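Local coordinates for aldehyde dehydrogenase family protein (Pseudomonas syringae pv. tomato, PDB 5IUV), which catalyses the NAD+-dependent oxidation of indole-3-acetaldehyde to the auxin indole-3-acetic acid, contributing to the virulence of this bacterium, at the interface of chains A and B and the interface of chains A and C. Coordinates in Å, arbitrary orientation; residue numbers count along the deposited sequence, not the author numbering. Chains: chain A/B/C, Aldehyde dehydrogenase family protein.

Contact 1: the interface of chains A and B. Residues chain A 141-142, 150, 152; chain B 141-142, 150, 152.
The carbonyl oxygen O of B:Glu141 meets the methyl CG2 of A:Val142 at 3.5 Å, a van der Waals contact that the two-fold repeats with the chains exchanged. The pairing illustrates how a two-fold can join two copies of one strand by matching a short segment against itself. A:Glu141 and B:Glu141 form an antiparallel beta bridge, their CA atoms 4.5 Å apart, and the following valines turn inward toward the axis. There CG2 of A:Val142 touches CG2 of B:Val142 at 3.6 Å, the two side chains crossing at about a right angle. Each valine holds CG1 anti to its backbone nitrogen (chi1 -176° in chain A), which leaves CG2 beside that nitrogen and aimed at the partner. A second layer follows the same logic: CD2 of A:Leu152 and CD2 of B:Leu152 meet methyl to methyl at 4.0 Å, again nearly perpendicular. Farther along the axis come the leucines at position 150, CD2 of A:Leu150 lying 4.3 Å from CD1 of B:Leu152. Branched aliphatic groups thus interlock around the axis, and among these side chains the contact is made by apolar packing, beside the backbone pairing of the strands. The patch is a two-fold centre where strand 140-142 of each chain pairs with its twin and the start of strand 149-157 supplies leucines beside it, in the beta-rich oligomerisation region typical of aldehyde dehydrogenases.

Contact 2: the interface of chains A and C. Residues chain A 147, 149-150, 497; chain C 442-443, 446.
Helix 438-447 of chain C lies against three pieces of chain A: the loop bearing A:His147, the start of strand 149-157, and the C-terminal A:Leu497 just beyond strand 488-496. The contact illustrates how one helix face can engage several chain segments through a mixed apolar and polar surface. A:Leu497 touches all three helix residues with its two methyls. Its CD2 packs on CB of C:His442 at 3.9 Å, while CD1 faces CD2 of C:Leu443 at 4.1 Å and also lies 3.7 Å from NH2 of the C:Arg446 guanidinium. Beside it, A:Leu150 sends CD2 over one face of the C:His442 imidazole, 3.8 Å from the ring centroid and displaced toward the rim, in a CH-pi contact. The leucine keeps CG opposite the backbone nitrogen (chi1 175°), carrying that methyl out to the ring, and the two side chains cross at about a right angle. C:Arg446 starts out extended and bends at chi3 (-74°), bringing its planar end to the main chain of A. NH1 is placed to donate to the carbonyl O of A:His147, almost in the guanidinium plane, but both residues are poorly ordered and the implausibly short, bent bond should be treated as doubtful. A weak bond from NH2 to the carbonyl O of A:Gln149, at 3.4 Å, is straighter. The arginine may add polar links to the backbone, but neither bond is firm, and the sounder part of the contact is the packing of the leucines on the helix. In the fold, the patch joins the start of strand 149-157, the loop before it and the chain end of one subunit to helix 438-447 of another.

Contact 1: the interface of chains A and B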
# COMPACT_ATOMS: atom_id res chain seq x y z
N GLU A 141 2.97 6.79 -5.79
CA GLU A 141 2.36 5.81 -6.70
C GLU A 141 2.63 6.02 -8.18
O GLU A 141 2.83 7.14 -8.65
CB GLU A 141 0.84 5.78 -6.48
CG GLU A 141 0.43 5.26 -5.12
CD GLU A 141 -1.01 5.60 -4.79
OE1 GLU A 141 -1.43 6.74 -5.09
OE2 GLU A 141 -1.72 4.73 -4.24
N VAL A 142 2.61 4.90 -8.91
CA VAL A 142 2.69 4.88 -10.37
C VAL A 142 1.47 4.12 -10.88
O VAL A 142 1.31 2.93 -10.60
CB VAL A 142 3.97 4.18 -10.90
CG1 VAL A 142 4.04 4.28 -12.42
CG2 VAL A 142 5.21 4.77 -10.25
N LEU A 150 3.10 7.78 -18.78
CA LEU A 150 3.63 7.55 -17.45
C LEU A 150 2.81 8.39 -16.47
O LEU A 150 2.80 9.62 -16.56
CB LEU A 150 5.11 7.92 -17.37
CG LEU A 150 5.74 7.83 -15.97
CD1 LEU A 150 5.58 6.42 -15.41
CD2 LEU A 150 7.20 8.22 -16.02
N LEU A 152 2.21 9.52 -12.72
CA LEU A 152 2.75 9.60 -11.36
C LEU A 152 1.74 10.22 -10.42
O LEU A 152 1.12 11.22 -10.74
CB LEU A 152 4.03 10.43 -11.33
CG LEU A 152 5.12 9.96 -12.30
CD1 LEU A 152 6.35 10.83 -12.13
CD2 LEU A 152 5.45 8.48 -12.06
N GLU B 141 5.35 2.03 -7.42
CA GLU B 141 5.85 2.93 -6.37
C GLU B 141 6.81 4.01 -6.83
O GLU B 141 7.56 3.82 -7.80
CB GLU B 141 6.53 2.12 -5.27
CG GLU B 141 5.59 1.24 -4.46
CD GLU B 141 6.32 0.14 -3.72
OE1 GLU B 141 7.24 -0.47 -4.31
OE2 GLU B 141 5.98 -0.12 -2.54
N VAL B 142 6.80 5.12 -6.10
CA VAL B 142 7.78 6.20 -6.25
C VAL B 142 8.49 6.41 -4.92
O VAL B 142 7.85 6.70 -3.91
CB VAL B 142 7.12 7.53 -6.68
CG1 VAL B 142 8.18 8.62 -6.82
CG2 VAL B 142 6.32 7.35 -7.97
N LEU B 150 14.63 11.04 -9.37
CA LEU B 150 13.31 10.43 -9.42
C LEU B 150 13.47 8.92 -9.37
O LEU B 150 14.07 8.32 -10.27
CB LEU B 150 12.54 10.86 -10.68
CG LEU B 150 11.22 10.12 -10.92
CD1 LEU B 150 10.25 10.33 -9.77
CD2 LEU B 150 10.58 10.55 -12.24
N LEU B 152 11.75 5.39 -9.44
CA LEU B 152 10.56 4.60 -9.76
C LEU B 152 10.80 3.13 -9.46
O LEU B 152 11.84 2.58 -9.78
CB LEU B 152 10.19 4.75 -11.24
CG LEU B 152 10.03 6.17 -11.78
CD1 LEU B 152 9.74 6.13 -13.27
CD2 LEU B 152 8.92 6.90 -11.02

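Contact 2: the interface of chains A and C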
# COMPACT_ATOMS: atom_id res chain seq x y z
N HIS A 147 0.83 2.18 -22.80
CA HIS A 147 2.27 2.14 -23.04
C HIS A 147 2.91 3.51 -23.28
O HIS A 147 4.09 3.70 -22.98
CB HIS A 147 2.59 1.25 -24.25
CG HIS A 147 2.34 1.91 -25.58
ND1 HIS A 147 1.10 1.95 -26.17
CD2 HIS A 147 3.19 2.54 -26.42
CE1 HIS A 147 1.19 2.59 -27.33
NE2 HIS A 147 2.45 2.96 -27.50
N GLN A 149 2.11 6.35 -21.89
CA GLN A 149 1.83 7.22 -20.76
C GLN A 149 2.63 6.79 -19.53
O GLN A 149 2.82 5.60 -19.27
CB GLN A 149 0.34 7.21 -20.42
CG GLN A 149 -0.56 7.70 -21.54
CD GLN A 149 -0.68 9.21 -21.56
OE1 GLN A 149 -0.44 9.87 -20.55
NE2 GLN A 149 -1.04 9.75 -22.71
N LEU A 150 3.10 7.78 -18.78
CA LEU A 150 3.63 7.55 -17.45
C LEU A 150 2.81 8.39 -16.47
O LEU A 150 2.80 9.62 -16.56
CB LEU A 150 5.11 7.92 -17.37
CG LEU A 150 5.74 7.83 -15.97
CD1 LEU A 150 5.58 6.42 -15.41
CD2 LEU A 150 7.20 8.22 -16.02
N LEU A 497 4.48 9.91 -23.66
CA LEU A 497 5.79 9.47 -24.12
C LEU A 497 5.77 9.21 -25.63
O LEU A 497 6.81 9.31 -26.29
CB LEU A 497 6.22 8.20 -23.38
CG LEU A 497 6.28 8.29 -21.85
CD1 LEU A 497 6.48 6.91 -21.23
CD2 LEU A 497 7.38 9.25 -21.39
N HIS C 442 12.68 7.35 -20.85
CA HIS C 442 11.69 6.49 -20.20
C HIS C 442 11.41 5.23 -21.02
O HIS C 442 11.30 4.13 -20.47
CB HIS C 442 10.40 7.26 -19.94
CG HIS C 442 10.47 8.17 -18.75
ND1 HIS C 442 10.49 7.70 -17.45
CD2 HIS C 442 10.55 9.52 -18.66
CE1 HIS C 442 10.57 8.73 -16.62
NE2 HIS C 442 10.60 9.84 -17.33
N LEU C 443 11.27 5.38 -22.33
CA LEU C 443 11.00 4.23 -23.19
C LEU C 443 12.18 3.26 -23.22
O LEU C 443 11.99 2.03 -23.21
CB LEU C 443 10.65 4.69 -24.61
CG LEU C 443 9.33 5.47 -24.67
CD1 LEU C 443 9.02 5.96 -26.09
CD2 LEU C 443 8.19 4.62 -24.13
N ARG C 446 12.38 1.50 -19.84
CA ARG C 446 11.29 0.54 -19.78
C ARG C 446 11.59 -0.75 -20.53
O ARG C 446 11.17 -1.84 -20.13
CB ARG C 446 10.02 1.20 -20.33
CG ARG C 446 8.76 0.37 -20.19
CD ARG C 446 7.54 1.16 -20.68
NE ARG C 446 7.13 2.21 -19.75
CZ ARG C 446 6.15 3.08 -19.99
NH1 ARG C 446 5.50 3.03 -21.14
NH2 ARG C 446 5.83 4.00 -19.09

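Contact 1 and contact 2 lie about 12 Å apart, measured between the centres of their C-alpha atoms, and share A:Leu150 near the start of strand 149-157. This one strand therefore faces two partners, chain B in contact 1 and chain C in contact 2, so that a compact stretch of chain A helps join three subunits of the four-chain assembly. Both contacts are far from the active-site A:Glu267, with centres about 29 Å and 40 Å away respectively. Their distance from it fits a role in holding the assembly together, if the deposited tetramer is the biological form, as the tetramers of many aldehyde dehydrogenases suggest.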